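Oxalate biosynthetic component 1 (Burkholderia thailandensis, PDB 5IKY) probably makes oxalate under quorum-sensing control, as a bifunctional enzyme that joins a serine hydrolase of the alpha/beta-hydrolase kind to an additional lyase activity. Local coordinates at residues Asp967-Val972 and Leu985-Val990; Gly937-Gln942 and Ser976-His981; Gln305-Val310 and Ala341-Arg346. All coordinates share one frame; numbering follows the deposited sequence.

Contacts 1 and 2 belong to one C-terminal alpha/beta-hydrolase domain, with centres about 11 Å apart; L971 and V989 of contact 1 pack directly on I938, A941 and I980 of contact 2. Their segments alternate along the chain: helix start 937-942, strand start 967-972, loop 976-981, strand start 985-990. The helix and loop of contact 2 thus cover one face of the strand pair joined in contact 1. Contact 3 comes earlier in sequence, in the lyase-like TIM-barrel region that also carries the magnesium site. Its centre lies about 51 Å from that of contact 1 and 42 Å from that of contact 2, consistent with two activities housed in separate domains.

Contact 1. Residues Asp967-Val972 and Leu985-Val990; sequences DRALLV and LGTSVV
L971 and V989 lie side by side on one face of the sheet, pointing the same way. The CG2 methyl of V989 meets the flank of L971, 4.0 Å from L971 CB and no farther from its CD1. The other methyl, CG1, is anti to the backbone N (chi1 -167°) and comes to rest 3.7 Å from L971 O. This face is covered by helix 937-955: I938 touches both side chains, and A941 also packs on L971. On the opposite face V972 and V990 are paired more loosely, V972 CG2 being 4.4 Å from V990 CB. The strands 969-976 and 988-992 to which these residues belong are parallel neighbours in the mixed sheet of the alpha/beta-hydrolase fold, following strand 929-935 in order across the sheet, and their short segments diverge by 28°. The backbone pairing tightens along their course. L971 N makes only a weak bond to S988 O, whereas V990 N donates 2.8 Å to L971 O, nearly along the C=O axis and almost straight at 167°. The CA of V989 also approaches L971 O (3.2 Å), so this carbonyl is gripped by one N-H and one CA-H. Ahead of the paired residues, T987 reaches toward the first strand with its methyl: CG2 sits 3.4 Å from A969 O and 3.9 Å from A969 CB. T987 N is bonded to the carboxylate of D945 on helix 937-955. S988 OG turns from the contact to bond I1049 N at the start of strand 1049-1054, the next, parallel neighbour.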
ATOM      1  N   ASP A 967     -10.391 -38.945   0.859  1.00106.56           N
ATOM      2  CA  ASP A 967      -9.429 -38.947  -0.236  1.00108.46           C
ATOM      3  C   ASP A 967     -10.138 -39.215  -1.561  1.00109.04           C
ATOM      4  O   ASP A 967      -9.552 -39.070  -2.633  1.00108.02           O
ATOM      5  CB  ASP A 967      -8.333 -39.988   0.004  1.00114.56           C
ATOM      6  CG  ASP A 967      -6.999 -39.579  -0.592  1.00129.37           C
ATOM      7  OD1 ASP A 967      -6.989 -38.751  -1.526  1.00126.11           O
ATOM      8  OD2 ASP A 967      -5.956 -40.085  -0.126  1.00143.47           O
ATOM      9  N   ARG A 968     -11.407 -39.604  -1.475  1.00106.81           N
ATOM     10  CA  ARG A 968     -12.222 -39.833  -2.663  1.00109.54           C
ATOM     11  C   ARG A 968     -12.998 -38.574  -3.042  1.00113.62           C
ATOM     12  O   ARG A 968     -13.995 -38.639  -3.762  1.00112.22           O
ATOM     13  CB  ARG A 968     -13.185 -40.999  -2.437  1.00112.36           C
ATOM     14  CG  ARG A 968     -12.498 -42.328  -2.174  1.00110.08           C
ATOM     15  CD  ARG A 968     -11.482 -42.653  -3.260  1.00113.55           C
ATOM     16  NE  ARG A 968     -12.068 -42.619  -4.596  1.00126.32           N
ATOM     17  CZ  ARG A 968     -11.385 -42.827  -5.718  1.00132.71           C
ATOM     18  NH1 ARG A 968     -10.088 -43.093  -5.664  1.00135.94           N
ATOM     19  NH2 ARG A 968     -12.000 -42.775  -6.893  1.00136.33           N
ATOM     20  N   ALA A 969     -12.533 -37.431  -2.549  1.00116.48           N
ATOM     21  CA  ALA A 969     -13.151 -36.147  -2.859  1.00 99.56           C
ATOM     22  C   ALA A 969     -12.088 -35.067  -3.030  1.00 98.91           C
ATOM     23  O   ALA A 969     -11.002 -35.155  -2.457  1.00 99.11           O
ATOM     24  CB  ALA A 969     -14.140 -35.754  -1.774  1.00 90.92           C
ATOM     25  N   LEU A 970     -12.408 -34.045  -3.816  1.00103.06           N
ATOM     26  CA  LEU A 970     -11.460 -32.977  -4.114  1.00 91.39           C
ATOM     27  C   LEU A 970     -12.146 -31.613  -4.107  1.00 93.66           C
ATOM     28  O   LEU A 970     -13.326 -31.505  -4.439  1.00104.91           O
ATOM     29  CB  LEU A 970     -10.792 -33.229  -5.465  1.00 96.43           C
ATOM     30  CG  LEU A 970      -9.743 -32.218  -5.925  1.00 99.57           C
ATOM     31  CD1 LEU A 970      -8.371 -32.546  -5.350  1.00101.22           C
ATOM     32  CD2 LEU A 970      -9.711 -32.164  -7.438  1.00 98.52           C
ATOM     33  N   LEU A 971     -11.404 -30.575  -3.734  1.00 83.57           N
ATOM     34  CA  LEU A 971     -11.968 -29.233  -3.635  1.00 90.18           C
ATOM     35  C   LEU A 971     -11.082 -28.162  -4.264  1.00 90.28           C
ATOM     36  O   LEU A 971      -9.899 -28.050  -3.944  1.00 89.47           O
ATOM     37  CB  LEU A 971     -12.222 -28.880  -2.171  1.00100.22           C
ATOM     38  CG  LEU A 971     -13.670 -28.607  -1.772  1.00103.59           C
ATOM     39  CD1 LEU A 971     -13.744 -28.359  -0.279  1.00110.02           C
ATOM     40  CD2 LEU A 971     -14.218 -27.420  -2.546  1.00 99.28           C
ATOM     41  N   VAL A 972     -11.667 -27.373  -5.158  1.00 82.70           N
ATOM     42  CA  VAL A 972     -10.987 -26.212  -5.716  1.00 81.68           C
ATOM     43  C   VAL A 972     -11.783 -24.955  -5.382  1.00 80.13           C
ATOM     44  O   VAL A 972     -12.901 -24.770  -5.864  1.00 81.04           O
ATOM     45  CB  VAL A 972     -10.811 -26.321  -7.241  1.00 87.75           C
ATOM     46  CG1 VAL A 972     -10.129 -25.073  -7.782  1.00 70.46           C
ATOM     47  CG2 VAL A 972     -10.018 -27.571  -7.599  1.00 81.83           C
ATOM     48  N   LEU A 985     -10.607 -33.324   9.970  1.00 83.90           N
ATOM     49  CA  LEU A 985     -10.870 -34.373   8.995  1.00 93.34           C
ATOM     50  C   LEU A 985     -11.720 -33.805   7.867  1.00106.17           C
ATOM     51  O   LEU A 985     -12.818 -33.304   8.108  1.00124.95           O
ATOM     52  CB  LEU A 985     -11.587 -35.559   9.643  1.00105.54           C
ATOM     53  CG  LEU A 985     -10.744 -36.697  10.218  1.00104.47           C
ATOM     54  CD1 LEU A 985     -11.632 -37.687  10.953  1.00103.00           C
ATOM     55  CD2 LEU A 985      -9.968 -37.392   9.112  1.00 95.76           C
ATOM     56  N   GLY A 986     -11.220 -33.873   6.638  1.00 89.49           N
ATOM     57  CA  GLY A 986     -11.972 -33.339   5.520  1.00 95.48           C
ATOM     58  C   GLY A 986     -11.302 -33.378   4.161  1.00 95.20           C
ATOM     59  O   GLY A 986     -10.229 -33.954   3.986  1.00 90.76           O
ATOM     60  N   THR A 987     -11.958 -32.744   3.196  1.00 87.16           N
ATOM     61  CA  THR A 987     -11.521 -32.751   1.808  1.00 89.64           C
ATOM     62  C   THR A 987     -10.302 -31.861   1.595  1.00 85.30           C
ATOM     63  O   THR A 987     -10.235 -30.753   2.127  1.00 94.73           O
ATOM     64  CB  THR A 987     -12.654 -32.281   0.873  1.00 94.51           C
ATOM     65  OG1 THR A 987     -13.877 -32.942   1.229  1.00 91.98           O
ATOM     66  CG2 THR A 987     -12.317 -32.581  -0.576  1.00 98.16           C
ATOM     67  N   SER A 988      -9.339 -32.351   0.820  1.00 91.00           N
ATOM     68  CA  SER A 988      -8.168 -31.555   0.470  1.00 87.07           C
ATOM     69  C   SER A 988      -8.555 -30.450  -0.505  1.00 90.76           C
ATOM     70  O   SER A 988      -9.381 -30.655  -1.394  1.00 98.18           O
ATOM     71  CB  SER A 988      -7.071 -32.437  -0.126  1.00 81.10           C
ATOM     72  OG  SER A 988      -6.559 -33.330   0.846  1.00 90.53           O
ATOM     73  N   VAL A 989      -7.953 -29.277  -0.334  1.00 81.50           N
ATOM     74  CA  VAL A 989      -8.371 -28.093  -1.078  1.00 89.63           C
ATOM     75  C   VAL A 989      -7.230 -27.425  -1.839  1.00 85.19           C
ATOM     76  O   VAL A 989      -6.111 -27.324  -1.340  1.00 95.04           O
ATOM     77  CB  VAL A 989      -8.999 -27.035  -0.135  1.00 89.83           C
ATOM     78  CG1 VAL A 989      -9.721 -25.961  -0.939  1.00 90.38           C
ATOM     79  CG2 VAL A 989      -9.955 -27.690   0.855  1.00 83.60           C
ATOM     80  N   VAL A 990      -7.523 -26.979  -3.057  1.00 85.34           N
ATOM     81  CA  VAL A 990      -6.661 -26.034  -3.752  1.00 80.06           C
ATOM     82  C   VAL A 990      -7.280 -24.650  -3.589  1.00 85.17           C
ATOM     83  O   VAL A 990      -8.377 -24.392  -4.084  1.00 88.17           O
ATOM     84  CB  VAL A 990      -6.496 -26.372  -5.244  1.00 75.67           C
ATOM     85  CG1 VAL A 990      -5.797 -25.232  -5.971  1.00 71.57           C
ATOM     86  CG2 VAL A 990      -5.726 -27.673  -5.412  1.00 72.10           C
TER

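Contact 2. Residues Gly937-Gln942 and Ser976-His981; sequences GIATAQ and SAADIH
Q942 and I938, one turn apart at the start of helix 937-955, face the loop that leaves strand 969-976 on the way to strand 988-992. The amide of Q942 clasps the loop backbone with both ends. OE1 accepts from H981 N at 2.8 Å, H981 N lying in the carbonyl plane of the amide, while NE2 donates to D979 O at 3.1 Å along a nearly straight path (174°). With OE1 accepting and NE2 donating, the two bonds settle which way the amide is turned; D979 O lies almost in its plane. The H981 ring presents its edge to this amide, CD2 3.6 Å from Q942 OE1, the two planes 49° apart, and it stacks on W984. This helix follows strand 929-935; in the alpha/beta-hydrolase fold the turn between such a strand and helix usually carries the nucleophile elbow, and the position is consistent with it. The loop runs from the end of the neighbouring strand. Nearer the helix start the meeting is apolar. I938 CG2, held between the backbone N and the carbonyl carbon, touches A978 CB (3.9 Å) and S976 CB. Its other branch, CG1, is anti to the backbone N (chi1 -174°) and lies 3.9 Å from I980 CG1, the two side chains crossing at about a right angle. A939 and A978 meet methyl to methyl, CB to CB, at 3.7 Å. S976 OG is held by D991.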
ATOM      1  N   GLY A 937     -18.557 -20.849  -0.253  1.00 90.06           N
ATOM      2  CA  GLY A 937     -18.604 -22.233  -0.685  1.00 80.86           C
ATOM      3  C   GLY A 937     -17.683 -23.137   0.110  1.00 73.36           C
ATOM      4  O   GLY A 937     -18.028 -24.280   0.411  1.00 66.66           O
ATOM      5  N   ILE A 938     -16.508 -22.623   0.458  1.00 61.11           N
ATOM      6  CA  ILE A 938     -15.540 -23.398   1.225  1.00 70.06           C
ATOM      7  C   ILE A 938     -16.068 -23.682   2.635  1.00 79.50           C
ATOM      8  O   ILE A 938     -15.722 -24.694   3.246  1.00 83.37           O
ATOM      9  CB  ILE A 938     -14.169 -22.675   1.301  1.00 84.06           C
ATOM     10  CG1 ILE A 938     -13.122 -23.566   1.972  1.00 75.83           C
ATOM     11  CG2 ILE A 938     -14.293 -21.339   2.021  1.00 84.63           C
ATOM     12  CD1 ILE A 938     -12.954 -24.911   1.304  1.00 68.09           C
ATOM     13  N   ALA A 939     -16.923 -22.796   3.137  1.00 65.10           N
ATOM     14  CA  ALA A 939     -17.525 -22.975   4.454  1.00 70.38           C
ATOM     15  C   ALA A 939     -18.577 -24.077   4.422  1.00 79.51           C
ATOM     16  O   ALA A 939     -18.615 -24.941   5.299  1.00 76.70           O
ATOM     17  CB  ALA A 939     -18.138 -21.673   4.941  1.00 60.76           C
ATOM     18  N   THR A 940     -19.431 -24.035   3.403  1.00 67.89           N
ATOM     19  CA  THR A 940     -20.474 -25.038   3.225  1.00 73.29           C
ATOM     20  C   THR A 940     -19.851 -26.421   3.070  1.00 81.01           C
ATOM     21  O   THR A 940     -20.370 -27.409   3.589  1.00 93.62           O
ATOM     22  CB  THR A 940     -21.356 -24.719   1.996  1.00 85.15           C
ATOM     23  OG1 THR A 940     -22.012 -23.459   2.186  1.00 80.77           O
ATOM     24  CG2 THR A 940     -22.406 -25.803   1.787  1.00 80.18           C
ATOM     25  N   ALA A 941     -18.724 -26.474   2.366  1.00 84.49           N
ATOM     26  CA  ALA A 941     -18.017 -27.726   2.121  1.00 81.46           C
ATOM     27  C   ALA A 941     -17.520 -28.368   3.412  1.00 81.33           C
ATOM     28  O   ALA A 941     -17.735 -29.557   3.644  1.00 89.90           O
ATOM     29  CB  ALA A 941     -16.856 -27.489   1.176  1.00 66.28           C
ATOM     30  N   GLN A 942     -16.854 -27.579   4.249  1.00 88.22           N
ATOM     31  CA  GLN A 942     -16.311 -28.088   5.504  1.00 80.89           C
ATOM     32  C   GLN A 942     -17.419 -28.489   6.472  1.00 77.44           C
ATOM     33  O   GLN A 942     -17.204 -29.309   7.365  1.00 77.96           O
ATOM     34  CB  GLN A 942     -15.395 -27.051   6.152  1.00 78.57           C
ATOM     35  CG  GLN A 942     -13.945 -27.152   5.706  1.00 75.79           C
ATOM     36  CD  GLN A 942     -13.118 -25.965   6.150  1.00 75.90           C
ATOM     37  OE1 GLN A 942     -11.998 -26.122   6.639  1.00 87.20           O
ATOM     38  NE2 GLN A 942     -13.662 -24.767   5.974  1.00 72.56           N
ATOM     39  N   SER A 976     -11.751 -17.982  -1.192  1.00 64.73           N
ATOM     40  CA  SER A 976     -12.222 -18.596   0.043  1.00 61.61           C
ATOM     41  C   SER A 976     -12.548 -17.531   1.083  1.00 59.78           C
ATOM     42  O   SER A 976     -11.658 -16.834   1.572  1.00 65.24           O
ATOM     43  CB  SER A 976     -11.181 -19.573   0.590  1.00 62.69           C
ATOM     44  OG  SER A 976     -10.911 -20.600  -0.345  1.00 68.60           O
ATOM     45  N   ALA A 977     -13.829 -17.409   1.414  1.00 59.20           N
ATOM     46  CA  ALA A 977     -14.297 -16.374   2.329  1.00 65.31           C
ATOM     47  C   ALA A 977     -14.420 -16.893   3.758  1.00 64.03           C
ATOM     48  O   ALA A 977     -14.987 -16.229   4.626  1.00 67.54           O
ATOM     49  CB  ALA A 977     -15.629 -15.818   1.853  1.00 53.61           C
ATOM     50  N   ALA A 978     -13.884 -18.086   3.994  1.00 61.89           N
ATOM     51  CA  ALA A 978     -13.892 -18.686   5.321  1.00 67.20           C
ATOM     52  C   ALA A 978     -12.581 -19.420   5.561  1.00 68.29           C
ATOM     53  O   ALA A 978     -11.923 -19.849   4.613  1.00 69.91           O
ATOM     54  CB  ALA A 978     -15.076 -19.632   5.477  1.00 55.14           C
ATOM     55  N   ASP A 979     -12.200 -19.555   6.827  1.00 64.96           N
ATOM     56  CA  ASP A 979     -10.961 -20.236   7.177  1.00 53.49           C
ATOM     57  C   ASP A 979     -11.014 -21.714   6.825  1.00 72.97           C
ATOM     58  O   ASP A 979     -12.048 -22.366   6.981  1.00 62.00           O
ATOM     59  CB  ASP A 979     -10.658 -20.077   8.668  1.00 55.86           C
ATOM     60  CG  ASP A 979     -10.139 -18.698   9.016  1.00 72.57           C
ATOM     61  OD1 ASP A 979      -9.601 -18.016   8.118  1.00 73.95           O
ATOM     62  OD2 ASP A 979     -10.256 -18.300  10.195  1.00 76.68           O
ATOM     63  N   ILE A 980      -9.894 -22.236   6.338  1.00 74.58           N
ATOM     64  CA  ILE A 980      -9.758 -23.667   6.112  1.00 73.57           C
ATOM     65  C   ILE A 980      -9.100 -24.303   7.326  1.00 73.98           C
ATOM     66  O   ILE A 980      -7.910 -24.104   7.576  1.00 71.43           O
ATOM     67  CB  ILE A 980      -8.928 -23.978   4.857  1.00 77.66           C
ATOM     68  CG1 ILE A 980      -9.580 -23.361   3.618  1.00 74.93           C
ATOM     69  CG2 ILE A 980      -8.775 -25.482   4.687  1.00 68.86           C
ATOM     70  CD1 ILE A 980      -8.808 -23.606   2.341  1.00 58.13           C
ATOM     71  N   HIS A 981      -9.884 -25.053   8.091  1.00 73.81           N
ATOM     72  CA  HIS A 981      -9.367 -25.716   9.279  1.00 74.61           C
ATOM     73  C   HIS A 981      -8.449 -26.857   8.870  1.00 82.90           C
ATOM     74  O   HIS A 981      -8.902 -27.960   8.563  1.00 92.24           O
ATOM     75  CB  HIS A 981     -10.513 -26.219  10.150  1.00 72.67           C
ATOM     76  CG  HIS A 981     -11.501 -25.155  10.514  1.00 71.96           C
ATOM     77  ND1 HIS A 981     -11.456 -24.475  11.712  1.00 72.66           N
ATOM     78  CD2 HIS A 981     -12.553 -24.645   9.831  1.00 77.16           C
ATOM     79  CE1 HIS A 981     -12.441 -23.596  11.753  1.00 77.35           C
ATOM     80  NE2 HIS A 981     -13.122 -23.679  10.624  1.00 80.11           N
TER

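Contact 3. Residues Gln305-Val310 and Ala341-Arg346; sequences QLAPDV and AEVGVR
A307 and V343 open the apolar part of the contact, where a loop meets the end of helix 330-343. A307 CB points at the helix end and touches V343 CG1 at 3.6 Å; CG1 is there because it is anti to the backbone N (chi1 -178°). The same A307 CB is equally close to V343 O. One step on, V345 takes over with both methyls: CG2 rests 3.4 Å from P308 O and at a looser 4.5 Å from the P308 ring carbon CG. V345 CG1 reaches the backbone atom V310 C at 3.8 Å. Between V343 and V345 the chain turns out of the helix at G344, whose positive phi of 97° would jam a side chain against the carbonyl O before it. This is the joint of a beta-alpha-beta unit in the curled parallel sheet of the TIM barrel: strand 310-313, helix 330-343 and strand 346-351 follow in order, and the contact lies where both strands begin. The polar part is carried by the backbone. R346 N donates to D309 O at 2.9 Å, a bond straight at 164° whose donor is tilted out of the carbonyl plane, and V310 CA sends its C-H to R346 O at 3.1 Å. V310 and R346 pair in parallel with side chains on the same face, and V310 CG1 closes on R346 O at 3.4 Å. The charged groups look elsewhere. D309 directs its carboxylate from the contact to a salt bridge with R522 and a bond from L276 N, and the bent chain of R346 takes its guanidinium to L525 O. The V310 side chain is about 11 Å from the bound magnesium ion, which is bound by H227 and E477.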
ATOM      1  N   GLN A 305     -11.043  14.510  10.457  1.00 50.61           N
ATOM      2  CA  GLN A 305     -10.527  15.390  11.505  1.00 60.30           C
ATOM      3  C   GLN A 305      -9.372  14.757  12.280  1.00 48.75           C
ATOM      4  O   GLN A 305      -9.361  14.759  13.509  1.00 60.74           O
ATOM      5  CB  GLN A 305     -11.652  15.787  12.465  1.00 55.43           C
ATOM      6  CG  GLN A 305     -12.625  16.804  11.887  1.00 77.66           C
ATOM      7  CD  GLN A 305     -12.005  18.184  11.739  1.00 99.20           C
ATOM      8  OE1 GLN A 305     -11.446  18.519  10.693  1.00 86.42           O
ATOM      9  NE2 GLN A 305     -12.103  18.992  12.790  1.00103.48           N
ATOM     10  N   LEU A 306      -8.403  14.212  11.552  1.00 52.42           N
ATOM     11  CA  LEU A 306      -7.253  13.574  12.177  1.00 46.41           C
ATOM     12  C   LEU A 306      -6.050  14.507  12.194  1.00 58.39           C
ATOM     13  O   LEU A 306      -5.832  15.284  11.263  1.00 60.14           O
ATOM     14  CB  LEU A 306      -6.903  12.273  11.453  1.00 49.56           C
ATOM     15  CG  LEU A 306      -7.996  11.202  11.463  1.00 53.18           C
ATOM     16  CD1 LEU A 306      -7.539   9.952  10.729  1.00 42.72           C
ATOM     17  CD2 LEU A 306      -8.388  10.874  12.890  1.00 37.29           C
ATOM     18  N   ALA A 307      -5.277  14.426  13.269  1.00 60.63           N
ATOM     19  CA  ALA A 307      -4.084  15.242  13.434  1.00 57.41           C
ATOM     20  C   ALA A 307      -2.852  14.435  13.057  1.00 35.37           C
ATOM     21  O   ALA A 307      -2.922  13.209  12.969  1.00 61.53           O
ATOM     22  CB  ALA A 307      -3.981  15.740  14.869  1.00 43.44           C
ATOM     23  N   PRO A 308      -1.723  15.116  12.809  1.00 47.34           N
ATOM     24  CA  PRO A 308      -0.484  14.349  12.658  1.00 35.70           C
ATOM     25  C   PRO A 308      -0.169  13.633  13.960  1.00 37.62           C
ATOM     26  O   PRO A 308      -0.536  14.118  15.028  1.00 50.23           O
ATOM     27  CB  PRO A 308       0.568  15.415  12.327  1.00 35.42           C
ATOM     28  CG  PRO A 308      -0.052  16.723  12.722  1.00 46.61           C
ATOM     29  CD  PRO A 308      -1.525  16.553  12.551  1.00 41.68           C
ATOM     30  N   ASP A 309       0.484  12.483  13.873  1.00 42.10           N
ATOM     31  CA  ASP A 309       0.716  11.665  15.049  1.00 35.19           C
ATOM     32  C   ASP A 309       1.940  12.136  15.819  1.00 45.05           C
ATOM     33  O   ASP A 309       1.984  12.062  17.044  1.00 43.36           O
ATOM     34  CB  ASP A 309       0.872  10.203  14.643  1.00 45.21           C
ATOM     35  CG  ASP A 309      -0.280   9.718  13.787  1.00 58.24           C
ATOM     36  OD1 ASP A 309      -1.324   9.341  14.361  1.00 55.26           O
ATOM     37  OD2 ASP A 309      -0.140   9.719  12.541  1.00 54.02           O
ATOM     38  N   VAL A 310       2.937  12.626  15.093  1.00 40.57           N
ATOM     39  CA  VAL A 310       4.209  12.988  15.698  1.00 36.73           C
ATOM     40  C   VAL A 310       4.712  14.326  15.163  1.00 39.07           C
ATOM     41  O   VAL A 310       4.510  14.643  13.993  1.00 43.82           O
ATOM     42  CB  VAL A 310       5.269  11.887  15.445  1.00 43.49           C
ATOM     43  CG1 VAL A 310       6.611  12.288  16.010  1.00 35.95           C
ATOM     44  CG2 VAL A 310       4.819  10.559  16.050  1.00 35.67           C
ATOM     45  N   ALA A 341      -0.665  18.471  23.177  1.00 37.67           N
ATOM     46  CA  ALA A 341      -1.589  17.718  24.018  1.00 52.65           C
ATOM     47  C   ALA A 341      -3.045  17.959  23.631  1.00 43.30           C
ATOM     48  O   ALA A 341      -3.855  17.034  23.639  1.00 56.32           O
ATOM     49  CB  ALA A 341      -1.367  18.072  25.484  1.00 37.77           C
ATOM     50  N   GLU A 342      -3.376  19.202  23.294  1.00 44.46           N
ATOM     51  CA  GLU A 342      -4.745  19.552  22.933  1.00 56.20           C
ATOM     52  C   GLU A 342      -5.141  18.955  21.586  1.00 44.31           C
ATOM     53  O   GLU A 342      -6.322  18.761  21.306  1.00 68.96           O
ATOM     54  CB  GLU A 342      -4.918  21.073  22.901  1.00 37.98           C
ATOM     55  N   VAL A 343      -4.146  18.657  20.759  1.00 45.35           N
ATOM     56  CA  VAL A 343      -4.393  18.221  19.390  1.00 49.89           C
ATOM     57  C   VAL A 343      -4.162  16.710  19.251  1.00 40.61           C
ATOM     58  O   VAL A 343      -4.691  16.069  18.344  1.00 56.63           O
ATOM     59  CB  VAL A 343      -3.498  19.015  18.400  1.00 39.34           C
ATOM     60  CG1 VAL A 343      -3.773  18.624  16.969  1.00 57.75           C
ATOM     61  CG2 VAL A 343      -3.730  20.506  18.570  1.00 53.39           C
ATOM     62  N   GLY A 344      -3.391  16.139  20.172  1.00 55.32           N
ATOM     63  CA  GLY A 344      -3.153  14.706  20.178  1.00 35.98           C
ATOM     64  C   GLY A 344      -1.849  14.317  19.511  1.00 57.14           C
ATOM     65  O   GLY A 344      -1.711  13.217  18.975  1.00 49.34           O
ATOM     66  N   VAL A 345      -0.882  15.223  19.551  1.00 46.73           N
ATOM     67  CA  VAL A 345       0.400  14.992  18.905  1.00 39.50           C
ATOM     68  C   VAL A 345       1.460  14.541  19.909  1.00 51.46           C
ATOM     69  O   VAL A 345       1.622  15.140  20.969  1.00 42.84           O
ATOM     70  CB  VAL A 345       0.887  16.258  18.176  1.00 43.20           C
ATOM     71  CG1 VAL A 345       2.209  15.996  17.473  1.00 36.94           C
ATOM     72  CG2 VAL A 345      -0.166  16.730  17.188  1.00 35.66           C
ATOM     73  N   ARG A 346       2.165  13.468  19.565  1.00 35.81           N
ATOM     74  CA  ARG A 346       3.275  12.968  20.364  1.00 42.74           C
ATOM     75  C   ARG A 346       4.579  13.564  19.855  1.00 42.92           C
ATOM     76  O   ARG A 346       4.862  13.510  18.664  1.00 48.68           O
ATOM     77  CB  ARG A 346       3.330  11.441  20.302  1.00 44.50           C
ATOM     78  CG  ARG A 346       4.466  10.806  21.092  1.00 41.65           C
ATOM     79  CD  ARG A 346       3.972  10.272  22.425  1.00 39.00           C
ATOM     80  NE  ARG A 346       2.790   9.426  22.276  1.00 48.70           N
ATOM     81  CZ  ARG A 346       2.820   8.101  22.153  1.00 36.58           C
ATOM     82  NH1 ARG A 346       1.688   7.424  22.021  1.00 36.49           N
ATOM     83  NH2 ARG A 346       3.975   7.450  22.170  1.00 44.97           N
TER